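Local coordinates for protein geranyltranstransferase (PDB 3TS7) that probably makes farnesyl diphosphate, as a magnesium-dependent prenyl transferase of the FPP/GGPP synthase family, at residues B[148-153]-B[196-201]; B[76-81]-B[129-134]. One frame throughout, in Å; residues are numbered along the deposited sequence.

Overall arrangement
Contact 1 (148-153 with 196-201) and contact 2 (76-81 with 129-134) belong to one helical bundle, with centres about 11 Å apart. They meet directly: Val79 of contact 2 packs on contact 1, its CG1 3.6 Å from Leu198 CD1, and Leu131 CB lies 3.8 Å from Ile148 CG1. Helices 113-133 and 141-155, consecutive in the chain, carry one segment of each contact, and both also touch the second subunit. A link to the probable active site is suggested by helix 73-90, whose C-terminal end runs into what looks, by its sequence, like the first aspartate-rich motif, which in this family binds magnesium and the allylic diphosphate.

Contact 1 (B[148-153]-B[196-201]); sequences IETLAK and VRLACL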
loop_
_atom_site.group_PDB
_atom_site.type_symbol
_atom_site.label_atom_id
_atom_site.label_comp_id
_atom_site.label_asym_id
_atom_site.label_seq_id
_atom_site.Cartn_x
_atom_site.Cartn_y
_atom_site.Cartn_z
ATOM N N ILE B 148 11.958 -0.096 -3.065
ATOM C CA ILE B 148 10.529 0.241 -3.213
ATOM C C ILE B 148 9.896 -0.704 -4.222
ATOM O O ILE B 148 8.858 -1.316 -3.931
ATOM C CB ILE B 148 10.318 1.722 -3.631
ATOM C CG1 ILE B 148 10.817 2.657 -2.517
ATOM C CG2 ILE B 148 8.843 1.985 -3.962
ATOM C CD1 ILE B 148 11.265 4.020 -3.002
ATOM N N GLU B 149 10.545 -0.856 -5.377
ATOM C CA GLU B 149 10.076 -1.798 -6.396
ATOM C C GLU B 149 9.959 -3.212 -5.863
ATOM O O GLU B 149 8.967 -3.894 -6.137
ATOM C CB GLU B 149 10.941 -1.748 -7.664
ATOM C CG GLU B 149 10.675 -2.889 -8.704
ATOM C CD GLU B 149 9.199 -3.071 -9.126
ATOM O OE1 GLU B 149 8.338 -2.195 -8.866
ATOM O OE2 GLU B 149 8.890 -4.126 -9.723
ATOM N N THR B 150 10.952 -3.626 -5.071
ATOM C CA THR B 150 10.957 -4.930 -4.440
ATOM C C THR B 150 9.729 -5.111 -3.579
ATOM O O THR B 150 9.023 -6.126 -3.698
ATOM C CB THR B 150 12.223 -5.127 -3.573
ATOM O OG1 THR B 150 13.344 -5.245 -4.442
ATOM C CG2 THR B 150 12.104 -6.375 -2.694
ATOM N N LEU B 151 9.450 -4.122 -2.729
ATOM C CA LEU B 151 8.335 -4.255 -1.796
ATOM C C LEU B 151 6.990 -4.216 -2.543
ATOM O O LEU B 151 6.053 -4.955 -2.199
ATOM C CB LEU B 151 8.386 -3.197 -0.684
ATOM C CG LEU B 151 7.434 -3.445 0.506
ATOM C CD1 LEU B 151 7.877 -4.603 1.390
ATOM C CD2 LEU B 151 7.324 -2.173 1.354
ATOM N N ALA B 152 6.907 -3.393 -3.578
ATOM C CA ALA B 152 5.664 -3.264 -4.322
ATOM C C ALA B 152 5.358 -4.557 -5.081
ATOM O O ALA B 152 4.233 -5.007 -5.061
ATOM C CB ALA B 152 5.722 -2.100 -5.261
ATOM N N LYS B 153 6.375 -5.171 -5.698
ATOM C CA LYS B 153 6.185 -6.403 -6.465
ATOM C C LYS B 153 5.846 -7.569 -5.541
ATOM O O LYS B 153 4.956 -8.381 -5.854
ATOM C CB LYS B 153 7.413 -6.702 -7.330
ATOM C CG LYS B 153 7.159 -7.608 -8.549
ATOM C CD LYS B 153 8.431 -8.369 -8.929
ATOM C CE LYS B 153 8.530 -8.673 -10.430
ATOM N NZ LYS B 153 9.498 -7.790 -11.168
ATOM N N VAL B 196 14.816 -10.322 2.614
ATOM C CA VAL B 196 16.202 -10.663 2.392
ATOM C C VAL B 196 16.812 -9.759 1.329
ATOM O O VAL B 196 17.931 -9.264 1.507
ATOM C CB VAL B 196 16.338 -12.190 2.051
ATOM C CG1 VAL B 196 17.712 -12.519 1.482
ATOM C CG2 VAL B 196 16.074 -12.991 3.298
ATOM N N ARG B 197 16.069 -9.529 0.244
ATOM C CA ARG B 197 16.541 -8.709 -0.846
ATOM C C ARG B 197 16.748 -7.243 -0.411
ATOM O O ARG B 197 17.695 -6.606 -0.865
ATOM C CB ARG B 197 15.592 -8.793 -2.038
ATOM C CG ARG B 197 15.922 -7.849 -3.165
ATOM C CD ARG B 197 15.128 -8.149 -4.419
ATOM N NE ARG B 197 15.333 -7.116 -5.433
ATOM C CZ ARG B 197 16.376 -7.045 -6.248
ATOM N NH1 ARG B 197 17.350 -7.946 -6.184
ATOM N NH2 ARG B 197 16.447 -6.057 -7.124
ATOM N N LEU B 198 15.879 -6.735 0.468
ATOM C CA LEU B 198 16.019 -5.358 0.976
ATOM C C LEU B 198 17.372 -5.133 1.650
ATOM O O LEU B 198 18.033 -4.112 1.398
ATOM C CB LEU B 198 14.912 -5.023 1.975
ATOM C CG LEU B 198 13.479 -4.867 1.418
ATOM C CD1 LEU B 198 12.552 -4.236 2.400
ATOM C CD2 LEU B 198 13.526 -4.071 0.187
ATOM N N ALA B 199 17.758 -6.090 2.498
ATOM C CA ALA B 199 19.093 -6.090 3.125
ATOM C C ALA B 199 20.211 -6.113 2.100
ATOM O O ALA B 199 21.189 -5.372 2.233
ATOM C CB ALA B 199 19.239 -7.240 4.122
ATOM N N CYS B 200 20.071 -6.956 1.076
ATOM C CA CYS B 200 21.040 -7.007 -0.001
ATOM C C CYS B 200 21.206 -5.667 -0.720
ATOM O O CYS B 200 22.332 -5.269 -1.041
ATOM C CB CYS B 200 20.688 -8.125 -0.990
ATOM S SG CYS B 200 20.876 -9.817 -0.295
ATOM N N LEU B 201 20.094 -4.956 -0.930
ATOM C CA LEU B 201 20.121 -3.645 -1.597
ATOM C C LEU B 201 20.753 -2.537 -0.737
ATOM O O LEU B 201 21.101 -1.482 -1.261
ATOM C CB LEU B 201 18.704 -3.234 -2.039
ATOM C CG LEU B 201 18.107 -4.020 -3.211
ATOM C CD1 LEU B 201 16.557 -3.861 -3.280
ATOM C CD2 LEU B 201 18.785 -3.669 -4.540
#
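Thr150 is the hub here, its hydroxyl meeting Arg197 NE and its methyl touching both Arg197 CD and Leu198 CD2. Segments 148-153 and 196-201 run antiparallel (173°), their axes 9.9 Å apart at closest approach. Arg197 NE donates to Thr150 OG1 over 2.9 Å; the bond is bent, with an N-H...O angle of 143°, and OG1 lies slightly tilted from the guanidinium plane. Arg197 sets CG anti to its backbone N (chi1 173°) and stays extended, which brings NE beside the Thr150 hydroxyl. Thr150 OG1 also bonds the carbonyl of Ala146 one turn earlier, so two bonds fix its rotation. The tight part lies next to this: Thr150 CG2 is 4.0 Å from Leu198 CD2, and Leu201 CD1 approaches OG1 to 3.7 Å. Within its own helix, Leu201 CD2 sits off-centre over one guanidinium face. The looser side is that of the partly exposed Arg197. Without the NE donor, an alanine here would probably leave the Thr150 hydroxyl with no polar tie to helix 177-201 and open a gap beside its methyl. Behind the contact, Arg197 rests on Phe211 of helix 208-237, whereas Leu198 packs on Pro75 of helix 73-90.

Contact 2 (B[76-81]-B[129-134]); sequences ACAVEF and HVLAQD
Val130 CG2 meets the Phe81 ring at its edge, close to the ring plane, 4.0 Å from CE2. The two side chains cross at about a right angle, and the methyl abuts the rim, not a face. One face of the ring is turned to its own helix: the backbone carbon of Cys77 stands 4.2 Å above the plane, displaced toward the rim. Phe81 takes this pose with CG anti to its carbonyl carbon (chi1 -77°), which folds the ring back along the preceding turn. Leu123, Leu126 and Ala127 of helix 113-133 touch the same side chain, as does Leu24 of helix 5-27, and together they wall in the aromatic group.

The second point of contact is a methyl against a leucine branch. Ala78 CB fits against Leu131, 3.8 Å from CD2 and equally near CG. A short side chain at Ala78 allows close backbones, with the CA atoms of Ala78 and Val130 6.3 Å apart. No hydrogen bond spans the segments, and the contact is wholly apolar and buried. At its margins Glu80 forms a salt bridge with Arg52, and Asp134 one with Arg27.

On its far side helix 113-133 belongs to the dimer interface, where His129 ND1 bonds Glu149 OE1 of the second subunit. Such helix-on-helix packing, joining the helix that leads to the probable first aspartate-rich motif with an interface helix, is characteristic of the all-alpha isoprenoid synthase fold.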
loop_
_atom_site.group_PDB
_atom_site.type_symbol
_atom_site.label_atom_id
_atom_site.label_comp_id
_atom_site.label_asym_id
_atom_site.label_seq_id
_atom_site.Cartn_x
_atom_site.Cartn_y
_atom_site.Cartn_z
ATOM N N ALA B 76 13.466 -3.111 7.615
ATOM C CA ALA B 76 12.873 -4.116 8.514
ATOM C C ALA B 76 11.470 -3.716 8.954
ATOM O O ALA B 76 10.568 -4.549 8.962
ATOM C CB ALA B 76 13.762 -4.405 9.726
ATOM N N CYS B 77 11.284 -2.440 9.304
ATOM C CA CYS B 77 9.956 -1.927 9.642
ATOM C C CYS B 77 8.993 -1.957 8.468
ATOM O O CYS B 77 7.820 -2.209 8.679
ATOM C CB CYS B 77 10.034 -0.481 10.143
ATOM S SG CYS B 77 10.851 -0.321 11.714
ATOM N N ALA B 78 9.497 -1.635 7.264
ATOM C CA ALA B 78 8.703 -1.601 6.030
ATOM C C ALA B 78 8.105 -2.960 5.737
ATOM O O ALA B 78 6.906 -3.049 5.451
ATOM C CB ALA B 78 9.538 -1.132 4.835
ATOM N N VAL B 79 8.921 -4.021 5.817
ATOM C CA VAL B 79 8.370 -5.367 5.567
ATOM C C VAL B 79 7.419 -5.804 6.656
ATOM O O VAL B 79 6.453 -6.492 6.371
ATOM C CB VAL B 79 9.437 -6.487 5.296
ATOM C CG1 VAL B 79 10.093 -6.282 3.959
ATOM C CG2 VAL B 79 10.469 -6.580 6.429
ATOM N N GLU B 80 7.674 -5.391 7.898
ATOM C CA GLU B 80 6.794 -5.744 9.005
ATOM C C GLU B 80 5.440 -5.020 8.947
ATOM O O GLU B 80 4.412 -5.611 9.316
ATOM C CB GLU B 80 7.473 -5.500 10.359
ATOM C CG GLU B 80 6.704 -6.008 11.574
ATOM C CD GLU B 80 6.614 -7.535 11.657
ATOM O OE1 GLU B 80 6.125 -8.055 12.680
ATOM O OE2 GLU B 80 7.025 -8.226 10.708
ATOM N N PHE B 81 5.453 -3.760 8.497
ATOM C CA PHE B 81 4.216 -3.000 8.276
ATOM C C PHE B 81 3.334 -3.719 7.252
ATOM O O PHE B 81 2.137 -3.890 7.485
ATOM C CB PHE B 81 4.502 -1.559 7.797
ATOM C CG PHE B 81 4.965 -0.606 8.890
ATOM C CD1 PHE B 81 4.694 -0.858 10.235
ATOM C CD2 PHE B 81 5.605 0.588 8.556
ATOM C CE1 PHE B 81 5.103 0.054 11.246
ATOM C CE2 PHE B 81 6.023 1.497 9.556
ATOM C CZ PHE B 81 5.776 1.219 10.897
ATOM N N HIS B 129 6.184 4.922 2.515
ATOM C CA HIS B 129 6.671 6.224 3.043
ATOM C C HIS B 129 8.013 6.045 3.756
ATOM O O HIS B 129 8.949 6.840 3.526
ATOM C CB HIS B 129 5.620 6.885 3.952
ATOM C CG HIS B 129 6.152 7.971 4.846
ATOM N ND1 HIS B 129 6.624 9.176 4.365
ATOM C CD2 HIS B 129 6.253 8.040 6.199
ATOM C CE1 HIS B 129 6.997 9.936 5.382
ATOM N NE2 HIS B 129 6.794 9.265 6.504
ATOM N N VAL B 130 8.120 4.983 4.563
ATOM C CA VAL B 130 9.404 4.643 5.231
ATOM C C VAL B 130 10.526 4.430 4.196
ATOM O O VAL B 130 11.580 5.069 4.283
ATOM C CB VAL B 130 9.269 3.450 6.227
ATOM C CG1 VAL B 130 10.638 2.974 6.736
ATOM C CG2 VAL B 130 8.436 3.844 7.410
ATOM N N LEU B 131 10.282 3.627 3.162
ATOM C CA LEU B 131 11.336 3.345 2.182
ATOM C C LEU B 131 11.731 4.572 1.357
ATOM O O LEU B 131 12.911 4.770 1.062
ATOM C CB LEU B 131 10.955 2.187 1.249
ATOM C CG LEU B 131 10.858 0.764 1.801
ATOM C CD1 LEU B 131 10.499 -0.187 0.640
ATOM C CD2 LEU B 131 12.163 0.293 2.485
ATOM N N ALA B 132 10.752 5.397 0.997
ATOM C CA ALA B 132 11.015 6.533 0.117
ATOM C C ALA B 132 11.718 7.687 0.855
ATOM O O ALA B 132 12.477 8.436 0.262
ATOM C CB ALA B 132 9.714 7.030 -0.532
ATOM N N GLN B 133 11.462 7.814 2.144
ATOM C CA GLN B 133 11.785 9.040 2.853
ATOM C C GLN B 133 12.727 8.883 4.058
ATOM O O GLN B 133 13.407 9.843 4.414
ATOM C CB GLN B 133 10.482 9.741 3.269
ATOM C CG GLN B 133 10.619 11.197 3.729
ATOM C CD GLN B 133 11.043 11.334 5.186
ATOM O OE1 GLN B 133 11.728 12.292 5.553
ATOM N NE2 GLN B 133 10.677 10.358 6.011
ATOM N N ASP B 134 12.736 7.709 4.696
ATOM C CA ASP B 134 13.509 7.468 5.926
ATOM C C ASP B 134 15.005 7.794 5.718
ATOM O O ASP B 134 15.672 7.150 4.900
ATOM C CB ASP B 134 13.291 6.015 6.410
ATOM C CG ASP B 134 13.846 5.737 7.798
ATOM O OD1 ASP B 134 13.490 4.672 8.349
ATOM O OD2 ASP B 134 14.640 6.543 8.339
#